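Cell wall mannoprotein 1 (Neosartorya fumigata, PDB 5J5L) binds arachidonic acid within its helical fold as a lipid-binding virulence factor, and is probably a constituent of the fungal cell wall. Local coordinates at the arachidonic acid site. Coordinates in Å, arbitrary orientation; residue numbers count along the deposited sequence, not the author numbering.

The arachidonic acid site. Residues 17, 20, 23-24, 27, 33-34, 37-38, 41, 44, 48, 80, 83-84, 87, 99, 102-103, 106-107, 110, 114, 144. With ACD (arachidonic acid), chain B.
Phe24 buries more of its own surface (30 Å²) against the arachidonic acid than any other lining residue, and it does so mainly with its rim. With CG anti to the carbonyl carbon (chi1 -58°), its ring points into a closely fitted, buried lipid pocket between the long helices of this HsbA-family protein. C14 lies at the ring edge, in its plane, while CZ comes within 3.5 Å of ligand C10, so the phenyl edge fits the concave side of the bent polyene. Ile87 CB over the centre of one face and Leu20 O near the rim of the other clamp the ring.

At the carboxyl end Phe27 works through its face instead. CG anti to the backbone N (chi1 -173°) lays the ring under C3, 3.7 Å from its centroid, a CH-pi contact that an aromatic face suits well. Ala37 is small enough for its CB to approach C1 to 3.4 Å. Water 1 links carboxyl O2, at 2.8 Å, to the carbonyl of His23. Gln33 O lies 3.1 Å from O2; since a carbonyl can only accept, a hydrogen bond here would need the acid to be protonated, and no basic side chain among the lining residues pairs with the carboxyl group.

Midway, Asp106 and Gln38 meet beside the C8=C9 double bond. Gln38 NE2 gives a very short bond of 2.4 Å to the syn lone pair of Asp106 OD2, almost in the amide plane, tying two helices together and giving both atoms a partner where they border the lipid. Asp106 CB meanwhile packs on C11, and Val103 CG2 on C4.

Branched aliphatic side chains suit the apolar tail: Leu20 and Leu110 send CD1 to the C14=C15 bond, and Ile17, Ile48 and Ile80 pack around C19 and C20. Phe144 adds an aromatic ring, its CZ near C18 and C19. Near C20, the hydroxyl of Thr114 is turned to its own helix, OG1 donating to Leu110 O at 2.7 Å.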
# COMPACT_ATOMS: atom_id res chain seq x y z
N ILE A 17 -3.88 -0.15 6.06
CA ILE A 17 -4.28 0.98 5.23
C ILE A 17 -5.53 1.63 5.80
O ILE A 17 -5.61 2.86 5.90
CB ILE A 17 -4.51 0.57 3.76
CG1 ILE A 17 -3.18 0.16 3.10
CG2 ILE A 17 -5.13 1.72 2.97
CD1 ILE A 17 -3.35 -0.70 1.86
N LEU A 20 -4.74 3.60 8.86
CA LEU A 20 -4.14 4.88 8.49
C LEU A 20 -5.16 5.92 8.05
O LEU A 20 -5.08 7.09 8.43
CB LEU A 20 -3.12 4.69 7.37
CG LEU A 20 -1.72 4.34 7.79
CD1 LEU A 20 -0.88 4.08 6.55
CD2 LEU A 20 -1.07 5.45 8.62
N HIS A 23 -6.76 7.53 10.87
CA HIS A 23 -5.87 8.56 11.41
C HIS A 23 -5.95 9.84 10.60
O HIS A 23 -6.10 10.93 11.17
CB HIS A 23 -4.42 8.08 11.47
CG HIS A 23 -4.14 7.18 12.62
ND1 HIS A 23 -3.66 7.63 13.83
CD2 HIS A 23 -4.26 5.83 12.75
CE1 HIS A 23 -3.53 6.62 14.66
NE2 HIS A 23 -3.87 5.51 14.03
N PHE A 24 -5.86 9.71 9.28
CA PHE A 24 -5.87 10.90 8.41
C PHE A 24 -7.12 11.73 8.59
O PHE A 24 -7.05 12.95 8.72
CB PHE A 24 -5.74 10.55 6.92
CG PHE A 24 -4.49 9.78 6.57
CD1 PHE A 24 -3.34 9.88 7.33
CD2 PHE A 24 -4.49 8.95 5.48
CE1 PHE A 24 -2.19 9.17 7.00
CE2 PHE A 24 -3.36 8.24 5.14
CZ PHE A 24 -2.21 8.34 5.91
N PHE A 27 -6.97 13.91 11.65
CA PHE A 27 -5.79 14.76 11.82
C PHE A 27 -6.15 16.23 11.92
O PHE A 27 -6.88 16.76 11.06
CB PHE A 27 -4.81 14.53 10.66
CG PHE A 27 -3.48 15.23 10.81
CD1 PHE A 27 -2.74 15.14 11.98
CD2 PHE A 27 -2.92 15.91 9.73
CE1 PHE A 27 -1.52 15.76 12.09
CE2 PHE A 27 -1.69 16.54 9.84
CZ PHE A 27 -0.99 16.46 11.02
N GLN A 33 -0.54 13.27 17.06
CA GLN A 33 -1.34 12.56 16.07
C GLN A 33 -0.47 12.07 14.95
O GLN A 33 -0.59 10.92 14.52
CB GLN A 33 -2.41 13.46 15.47
CG GLN A 33 -3.54 13.80 16.41
CD GLN A 33 -4.62 14.54 15.66
OE1 GLN A 33 -4.35 15.58 15.05
NE2 GLN A 33 -5.83 13.99 15.67
N ALA A 34 0.41 12.95 14.47
CA ALA A 34 1.36 12.60 13.41
C ALA A 34 2.26 11.43 13.80
O ALA A 34 2.50 10.53 12.99
CB ALA A 34 2.21 13.80 13.04
N ALA A 37 0.19 8.19 13.70
CA ALA A 37 -0.03 7.76 12.33
C ALA A 37 1.26 7.22 11.72
O ALA A 37 1.24 6.22 11.01
CB ALA A 37 -0.59 8.90 11.50
N GLN A 38 2.40 7.85 12.01
CA GLN A 38 3.68 7.38 11.46
C GLN A 38 4.01 5.96 11.94
O GLN A 38 4.59 5.17 11.17
CB GLN A 38 4.84 8.34 11.78
CG GLN A 38 6.20 7.89 11.25
CD GLN A 38 6.31 7.89 9.73
OE1 GLN A 38 7.30 7.39 9.17
NE2 GLN A 38 5.32 8.45 9.07
N GLU A 41 2.09 3.80 9.77
CA GLU A 41 2.71 3.82 8.45
C GLU A 41 3.94 2.93 8.39
O GLU A 41 4.17 2.26 7.38
CB GLU A 41 3.05 5.24 8.05
CG GLU A 41 3.53 5.38 6.61
CD GLU A 41 4.99 5.01 6.40
OE1 GLU A 41 5.77 4.98 7.38
OE2 GLU A 41 5.36 4.80 5.22
N LEU A 44 2.89 -0.58 8.29
CA LEU A 44 2.46 -0.85 6.92
C LEU A 44 3.65 -1.17 6.03
O LEU A 44 3.63 -2.15 5.28
CB LEU A 44 1.66 0.33 6.35
CG LEU A 44 1.26 0.31 4.87
CD1 LEU A 44 0.52 -0.97 4.52
CD2 LEU A 44 0.44 1.53 4.51
N ILE A 48 4.18 -4.75 4.10
CA ILE A 48 4.33 -4.86 2.65
C ILE A 48 5.61 -5.65 2.35
O ILE A 48 5.60 -6.56 1.52
CB ILE A 48 4.38 -3.47 1.96
CG1 ILE A 48 3.01 -2.76 2.06
CG2 ILE A 48 4.78 -3.61 0.49
CD1 ILE A 48 3.04 -1.29 1.77
N ILE A 80 -6.36 2.00 -1.20
CA ILE A 80 -5.18 2.85 -1.38
C ILE A 80 -5.58 4.23 -1.88
O ILE A 80 -5.13 5.25 -1.33
CB ILE A 80 -4.17 2.17 -2.33
CG1 ILE A 80 -3.59 0.93 -1.66
CG2 ILE A 80 -3.07 3.14 -2.77
CD1 ILE A 80 -2.88 -0.00 -2.63
N SER A 83 -7.21 6.14 0.89
CA SER A 83 -6.23 6.55 1.89
C SER A 83 -5.41 7.73 1.41
O SER A 83 -5.22 8.72 2.15
CB SER A 83 -5.33 5.36 2.27
OG SER A 83 -4.60 5.61 3.46
N LEU A 84 -4.96 7.65 0.16
CA LEU A 84 -4.22 8.75 -0.44
C LEU A 84 -5.07 10.02 -0.53
O LEU A 84 -4.59 11.11 -0.22
CB LEU A 84 -3.70 8.34 -1.81
CG LEU A 84 -2.57 7.30 -1.78
CD1 LEU A 84 -2.29 6.78 -3.16
CD2 LEU A 84 -1.32 7.90 -1.14
N ILE A 87 -5.20 11.69 3.07
CA ILE A 87 -4.02 12.49 3.47
C ILE A 87 -3.89 13.76 2.62
O ILE A 87 -3.58 14.84 3.14
CB ILE A 87 -2.72 11.66 3.51
CG1 ILE A 87 -1.56 12.50 4.08
CG2 ILE A 87 -2.32 11.10 2.17
CD1 ILE A 87 -1.76 12.93 5.51
N VAL A 99 5.17 18.92 8.56
CA VAL A 99 5.63 17.54 8.34
C VAL A 99 5.46 17.03 6.90
O VAL A 99 5.38 15.83 6.67
CB VAL A 99 5.03 16.53 9.34
CG1 VAL A 99 5.44 16.90 10.76
CG2 VAL A 99 3.51 16.40 9.18
N LEU A 102 7.99 14.39 5.77
CA LEU A 102 7.70 13.06 6.29
C LEU A 102 6.64 12.32 5.46
O LEU A 102 6.80 11.14 5.13
CB LEU A 102 7.28 13.17 7.77
CG LEU A 102 7.01 11.84 8.48
CD1 LEU A 102 8.23 10.93 8.44
CD2 LEU A 102 6.60 12.13 9.93
N VAL A 103 5.57 13.00 5.12
CA VAL A 103 4.57 12.46 4.22
C VAL A 103 5.21 12.06 2.89
O VAL A 103 5.00 10.93 2.41
CB VAL A 103 3.40 13.43 4.00
CG1 VAL A 103 2.43 12.89 2.96
CG2 VAL A 103 2.67 13.68 5.33
N ASP A 106 7.44 9.00 3.22
CA ASP A 106 6.57 7.85 3.37
C ASP A 106 5.96 7.44 2.03
O ASP A 106 5.96 6.26 1.68
CB ASP A 106 5.42 8.14 4.35
CG ASP A 106 5.87 8.19 5.81
OD1 ASP A 106 7.04 7.93 6.15
OD2 ASP A 106 4.98 8.51 6.64
N LEU A 107 5.46 8.40 1.27
CA LEU A 107 4.85 8.10 -0.03
C LEU A 107 5.84 7.41 -0.97
O LEU A 107 5.50 6.42 -1.61
CB LEU A 107 4.29 9.34 -0.69
CG LEU A 107 3.01 9.91 -0.08
CD1 LEU A 107 2.77 11.30 -0.65
CD2 LEU A 107 1.82 8.99 -0.35
N LEU A 110 6.54 3.84 0.33
CA LEU A 110 5.40 2.98 0.11
C LEU A 110 5.21 2.61 -1.36
O LEU A 110 4.89 1.46 -1.67
CB LEU A 110 4.14 3.64 0.65
CG LEU A 110 4.05 3.64 2.19
CD1 LEU A 110 3.02 4.67 2.63
CD2 LEU A 110 3.73 2.27 2.77
N THR A 114 5.47 -1.15 -2.49
CA THR A 114 4.27 -1.70 -3.15
C THR A 114 4.61 -2.19 -4.57
O THR A 114 4.15 -3.26 -5.00
CB THR A 114 3.16 -0.65 -3.22
OG1 THR A 114 2.83 -0.24 -1.88
CG2 THR A 114 1.89 -1.22 -3.90
N PHE A 144 -0.29 7.13 -6.38
CA PHE A 144 0.90 7.55 -5.65
C PHE A 144 1.52 8.79 -6.30
O PHE A 144 1.88 9.74 -5.60
CB PHE A 144 1.96 6.43 -5.61
CG PHE A 144 1.81 5.47 -4.47
CD1 PHE A 144 1.99 5.89 -3.15
CD2 PHE A 144 1.56 4.13 -4.71
CE1 PHE A 144 1.88 4.99 -2.11
CE2 PHE A 144 1.45 3.22 -3.67
CZ PHE A 144 1.60 3.66 -2.37
C1 ACD B . -1.92 11.89 10.59
C2 ACD B . -0.72 11.80 9.68
C3 ACD B . -0.33 13.18 9.18
C4 ACD B . 1.06 13.15 8.54
C5 ACD B . 2.06 12.56 9.49
C6 ACD B . 2.81 11.47 9.24
C7 ACD B . 2.81 10.72 7.93
C8 ACD B . 2.06 9.40 8.01
C9 ACD B . 1.33 8.89 7.00
C10 ACD B . 1.09 9.57 5.67
C11 ACD B . 2.02 9.03 4.61
C12 ACD B . 1.66 8.34 3.52
C13 ACD B . 0.26 7.92 3.11
C14 ACD B . 0.05 6.56 3.74
C15 ACD B . -0.68 5.57 3.21
C16 ACD B . -1.39 5.69 1.89
C17 ACD B . -1.72 4.30 1.37
C18 ACD B . -0.47 3.53 0.97
C19 ACD B . -0.82 2.22 0.31
C20 ACD B . 0.25 1.16 0.44
O1 ACD B . -3.01 11.80 10.02
O2 ACD B . -1.78 12.01 11.82
O HOH W 1 -4.35 11.89 12.97